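Local coordinates for viral CASP8 and FADD-like apoptosis regulator (Molluscum contagiosum virus subtype 1, PDB 2BBR), which blocks death-receptor-induced apoptosis of the host cell by interfering with caspase-8 recruitment and activation at the death-inducing signalling complex, and also suppresses host NF-kappa-B activation, at residues A[18-23]-A[65-70]; A[128-133]-A[140-145]. All coordinates share one frame; numbering follows the deposited sequence.

How the contacts relate
Contact 1 (18-23 with 65-70) lies at the surface of the first death effector domain, and contact 2 (128-133 with 140-145) belongs to the second. They follow one another along the chain, with centres 22 Å apart and nearest atoms about 8 Å apart, so they do not touch. The two domains that hold them do meet: H23 of contact 1 hydrogen-bonds to R135, next to helix 136-145 of contact 2, and V140 and L141 pack on F30 of helix 22-31, which 18-23 begins. The bound azide sits by L88, R95 and K98, and V66 of contact 1 touches K98.

Contact 1 (A[18-23]-A[65-70]); sequences EELDSH and YVLQRM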
# COMPACT_ATOMS: atom_id res chain seq x y z
N GLU A 18 -15.57 -5.57 -8.98
CA GLU A 18 -15.73 -5.65 -10.42
C GLU A 18 -15.39 -4.30 -11.06
O GLU A 18 -15.27 -4.19 -12.28
CB GLU A 18 -17.17 -6.03 -10.77
CG GLU A 18 -17.57 -7.42 -10.31
CD GLU A 18 -19.03 -7.72 -10.56
OE1 GLU A 18 -19.47 -7.62 -11.72
OE2 GLU A 18 -19.74 -8.07 -9.59
N GLU A 19 -15.23 -3.28 -10.22
CA GLU A 19 -14.92 -1.95 -10.71
C GLU A 19 -13.43 -1.65 -10.77
O GLU A 19 -13.03 -0.62 -11.29
CB GLU A 19 -15.61 -0.90 -9.84
CG GLU A 19 -17.13 -1.00 -9.84
CD GLU A 19 -17.71 -0.91 -11.24
OE1 GLU A 19 -17.49 0.12 -11.91
OE2 GLU A 19 -18.39 -1.87 -11.67
N LEU A 20 -12.61 -2.55 -10.23
CA LEU A 20 -11.16 -2.35 -10.22
C LEU A 20 -10.48 -3.14 -11.33
O LEU A 20 -10.93 -4.22 -11.69
CB LEU A 20 -10.59 -2.77 -8.87
CG LEU A 20 -11.25 -2.17 -7.63
CD1 LEU A 20 -10.60 -2.75 -6.39
CD2 LEU A 20 -11.12 -0.65 -7.64
N ASP A 21 -9.39 -2.59 -11.86
CA ASP A 21 -8.65 -3.28 -12.91
C ASP A 21 -7.51 -4.05 -12.27
O ASP A 21 -7.35 -4.04 -11.04
CB ASP A 21 -8.14 -2.29 -13.97
CG ASP A 21 -7.12 -1.31 -13.42
OD1 ASP A 21 -6.92 -0.25 -14.07
OD2 ASP A 21 -6.49 -1.59 -12.38
N SER A 22 -6.70 -4.73 -13.08
CA SER A 22 -5.60 -5.53 -12.57
C SER A 22 -4.56 -4.76 -11.77
O SER A 22 -4.00 -5.28 -10.81
CB SER A 22 -4.92 -6.28 -13.71
OG SER A 22 -5.80 -7.23 -14.30
N HIS A 23 -4.29 -3.52 -12.16
CA HIS A 23 -3.31 -2.73 -11.43
C HIS A 23 -3.85 -2.43 -10.04
O HIS A 23 -3.16 -2.61 -9.03
CB HIS A 23 -3.00 -1.42 -12.16
CG HIS A 23 -1.93 -0.61 -11.51
ND1 HIS A 23 -0.60 -1.00 -11.51
CD2 HIS A 23 -1.98 0.54 -10.80
CE1 HIS A 23 0.11 -0.12 -10.84
NE2 HIS A 23 -0.70 0.83 -10.40
N TYR A 65 -9.71 5.47 -1.19
CA TYR A 65 -9.04 6.76 -1.20
C TYR A 65 -7.62 6.62 -1.74
O TYR A 65 -7.19 7.40 -2.60
CB TYR A 65 -8.98 7.34 0.21
CG TYR A 65 -8.35 8.72 0.26
CD1 TYR A 65 -9.12 9.86 0.05
CD2 TYR A 65 -6.98 8.87 0.46
CE1 TYR A 65 -8.53 11.13 0.05
CE2 TYR A 65 -6.39 10.13 0.45
CZ TYR A 65 -7.17 11.25 0.24
OH TYR A 65 -6.59 12.50 0.23
N VAL A 66 -6.89 5.63 -1.24
CA VAL A 66 -5.52 5.40 -1.69
C VAL A 66 -5.48 5.12 -3.19
O VAL A 66 -4.54 5.51 -3.87
CB VAL A 66 -4.87 4.23 -0.90
CG1 VAL A 66 -3.52 3.89 -1.50
CG2 VAL A 66 -4.72 4.62 0.56
N LEU A 67 -6.51 4.45 -3.70
CA LEU A 67 -6.60 4.13 -5.13
C LEU A 67 -7.12 5.32 -5.92
O LEU A 67 -7.23 5.27 -7.14
CB LEU A 67 -7.53 2.93 -5.36
CG LEU A 67 -7.12 1.55 -4.86
CD1 LEU A 67 -8.22 0.55 -5.17
CD2 LEU A 67 -5.83 1.12 -5.53
N GLN A 68 -7.47 6.38 -5.20
CA GLN A 68 -7.98 7.60 -5.81
C GLN A 68 -9.29 7.36 -6.56
O GLN A 68 -9.56 8.01 -7.57
CB GLN A 68 -6.93 8.19 -6.76
CG GLN A 68 -5.67 8.65 -6.05
CD GLN A 68 -5.91 9.83 -5.12
OE1 GLN A 68 -6.22 10.93 -5.58
NE2 GLN A 68 -5.79 9.60 -3.82
N ARG A 69 -10.09 6.43 -6.07
CA ARG A 69 -11.38 6.13 -6.69
C ARG A 69 -12.48 6.89 -5.97
O ARG A 69 -13.31 6.32 -5.26
CB ARG A 69 -11.64 4.62 -6.67
CG ARG A 69 -10.69 3.82 -7.56
CD ARG A 69 -10.77 4.27 -9.02
NE ARG A 69 -12.11 4.08 -9.57
CZ ARG A 69 -12.54 2.96 -10.14
NH1 ARG A 69 -11.74 1.91 -10.26
NH2 ARG A 69 -13.79 2.88 -10.59
N MET A 70 -12.47 8.21 -6.15
CA MET A 70 -13.46 9.06 -5.52
C MET A 70 -14.85 8.78 -6.08
O MET A 70 -15.86 9.07 -5.44
CB MET A 70 -13.10 10.53 -5.71
CG MET A 70 -12.07 11.07 -4.72
SD MET A 70 -10.53 10.12 -4.63
CE MET A 70 -9.65 11.00 -3.32
O HOH W 1 -15.16 1.23 -12.64
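The RxDL signature of the death effector domain begins at R69, which reaches from the turn between helices 57-66 and 70-77 to the backbone of E19. Its NH1 donates to E19 O at 3.0 Å, nearly straight at 168°; the oxygen lies in the guanidinium plane, whereas the nitrogen stands 42° out of the carbonyl plane. E19 O takes a second donor, a water that also donates to E19 OE1 at 2.7 Å and accepts from R69 NH2 at 3.0 Å. The E19 carboxylate thus meets the arginine through water. R69's long chain, bent at its second and third torsions, curls back to bring the guanidinium to this carbonyl. An arginine suits the place because its several N-H groups serve many acceptors at once: besides E19 O, NH1 forms a salt bridge with E24 and NH2 another with D71, which should favour the charged state of all three. At the start of helix 22-31, D21 and E24 are the reciprocal pair of a capping box. Beside the polar network, leucine's branched end lets L20 CD2 touch both R69 NH1, at 3.7 Å and oblique to the guanidinium, and L67 CD1, at 4.0 Å. The two leucine side chains cross at about a right angle, and both pack on L28. Q68, with positive phi, closes helix 57-66 in a Schellman motif and places R69 at the N-cap position of helix 70-77. This glutamate-arginine-aspartate network of E24, R69 and D71 is the charge triad characteristic of death effector domains.

Contact 2 (A[128-133]-A[140-145]); sequences TALSES and VLALEN
The hydroxyl oxygen S131 OG receives two hydrogen bonds from S133: the hydroxyl S133 OG donates to it at 2.8 Å, and the backbone S133 N at 3.2 Å with an angle of 159°. The second bond, from the N-H two residues on, makes an ST turn. With chi1 at 72°, OG lies between the backbone N and the carbonyl carbon, from where it meets the S133 N-H. Serine suits the place, having a small hydroxyl close enough to the main chain to fold onto it; S131 N is held in turn by S134 OG. The loop is thereby shaped shortly before helix 136-145 begins.

Earlier in the loop, the contact with the helix is wholly apolar and centres on one methyl. A142 CB points at the loop and meets L130 CD2 at 3.9 Å and A129 CB at 4.2 Å. The CA atoms of A129 and A142 come within 6.3 Å, a close spacing that suits the small methyl of alanine on both sides. L130 works differently: its CB does not point straight at the helix, but with CG anti to the carbonyl carbon (chi1 -58°) its CD2 methyl extends over the buried A142.

Other sides of the helix are covered by other parts of the chain: V140 packs on Y96, M100 and L157, L143 on L157, and L141 on F30 of the first domain. The loop joining helices 109-122 and 136-145 thus packs on the second of them, within the six-helix antiparallel bundle of the death fold, here the second death effector domain.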
# COMPACT_ATOMS: atom_id res chain seq x y z
N THR A 128 15.88 -12.23 -10.03
CA THR A 128 14.91 -13.30 -10.24
C THR A 128 13.53 -12.96 -9.70
O THR A 128 12.56 -13.68 -9.96
CB THR A 128 15.38 -14.62 -9.59
OG1 THR A 128 15.53 -14.43 -8.18
CG2 THR A 128 16.70 -15.06 -10.20
N ALA A 129 13.43 -11.88 -8.94
CA ALA A 129 12.15 -11.47 -8.36
C ALA A 129 11.60 -10.24 -9.07
O ALA A 129 10.49 -9.79 -8.77
CB ALA A 129 12.33 -11.17 -6.87
N LEU A 130 12.36 -9.72 -10.02
CA LEU A 130 11.95 -8.53 -10.75
C LEU A 130 12.12 -8.68 -12.26
O LEU A 130 13.02 -9.36 -12.74
CB LEU A 130 12.78 -7.33 -10.29
CG LEU A 130 12.73 -6.98 -8.80
CD1 LEU A 130 13.78 -5.93 -8.49
CD2 LEU A 130 11.34 -6.48 -8.44
N SER A 131 11.23 -8.02 -13.00
CA SER A 131 11.27 -8.04 -14.46
C SER A 131 10.77 -6.69 -14.95
O SER A 131 10.37 -5.84 -14.14
CB SER A 131 10.38 -9.15 -15.02
OG SER A 131 9.01 -8.84 -14.87
N GLU A 132 10.78 -6.50 -16.26
CA GLU A 132 10.33 -5.24 -16.85
C GLU A 132 8.85 -4.99 -16.62
O GLU A 132 8.34 -3.90 -16.90
CB GLU A 132 10.65 -5.24 -18.35
CG GLU A 132 12.13 -5.42 -18.64
CD GLU A 132 12.48 -5.34 -20.11
OE1 GLU A 132 12.32 -4.25 -20.70
OE2 GLU A 132 12.91 -6.37 -20.67
N SER A 133 8.14 -5.99 -16.10
CA SER A 133 6.72 -5.82 -15.83
C SER A 133 6.43 -5.60 -14.35
O SER A 133 5.28 -5.38 -13.96
CB SER A 133 5.94 -7.04 -16.33
OG SER A 133 6.35 -8.23 -15.67
N VAL A 140 8.88 -3.15 -3.94
CA VAL A 140 8.91 -3.00 -2.48
C VAL A 140 8.88 -4.37 -1.80
O VAL A 140 9.68 -4.64 -0.91
CB VAL A 140 7.73 -2.13 -1.97
CG1 VAL A 140 7.72 -2.11 -0.44
CG2 VAL A 140 7.86 -0.72 -2.52
N LEU A 141 7.98 -5.25 -2.24
CA LEU A 141 7.91 -6.57 -1.64
C LEU A 141 9.21 -7.34 -1.85
O LEU A 141 9.66 -8.06 -0.95
CB LEU A 141 6.72 -7.36 -2.19
CG LEU A 141 5.34 -6.84 -1.78
CD1 LEU A 141 4.26 -7.70 -2.42
CD2 LEU A 141 5.20 -6.86 -0.26
N ALA A 142 9.81 -7.21 -3.03
CA ALA A 142 11.06 -7.90 -3.31
C ALA A 142 12.15 -7.43 -2.35
O ALA A 142 12.93 -8.24 -1.83
CB ALA A 142 11.48 -7.66 -4.75
N LEU A 143 12.21 -6.13 -2.11
CA LEU A 143 13.19 -5.58 -1.18
C LEU A 143 12.90 -6.06 0.24
O LEU A 143 13.82 -6.38 1.00
CB LEU A 143 13.18 -4.05 -1.23
CG LEU A 143 13.71 -3.41 -2.52
CD1 LEU A 143 13.30 -1.95 -2.57
CD2 LEU A 143 15.22 -3.55 -2.59
N GLU A 144 11.62 -6.11 0.60
CA GLU A 144 11.23 -6.58 1.93
C GLU A 144 11.63 -8.03 2.13
O GLU A 144 12.11 -8.42 3.19
CB GLU A 144 9.71 -6.52 2.10
CG GLU A 144 9.11 -5.19 2.48
CD GLU A 144 7.61 -5.30 2.70
OE1 GLU A 144 7.17 -6.30 3.33
OE2 GLU A 144 6.87 -4.40 2.26
N ASN A 145 11.41 -8.83 1.10
CA ASN A 145 11.68 -10.26 1.19
C ASN A 145 13.13 -10.65 1.41
O ASN A 145 13.39 -11.76 1.88
CB ASN A 145 11.08 -10.98 -0.02
CG ASN A 145 9.56 -10.96 0.00
OD1 ASN A 145 8.95 -10.74 1.05
ND2 ASN A 145 8.94 -11.19 -1.15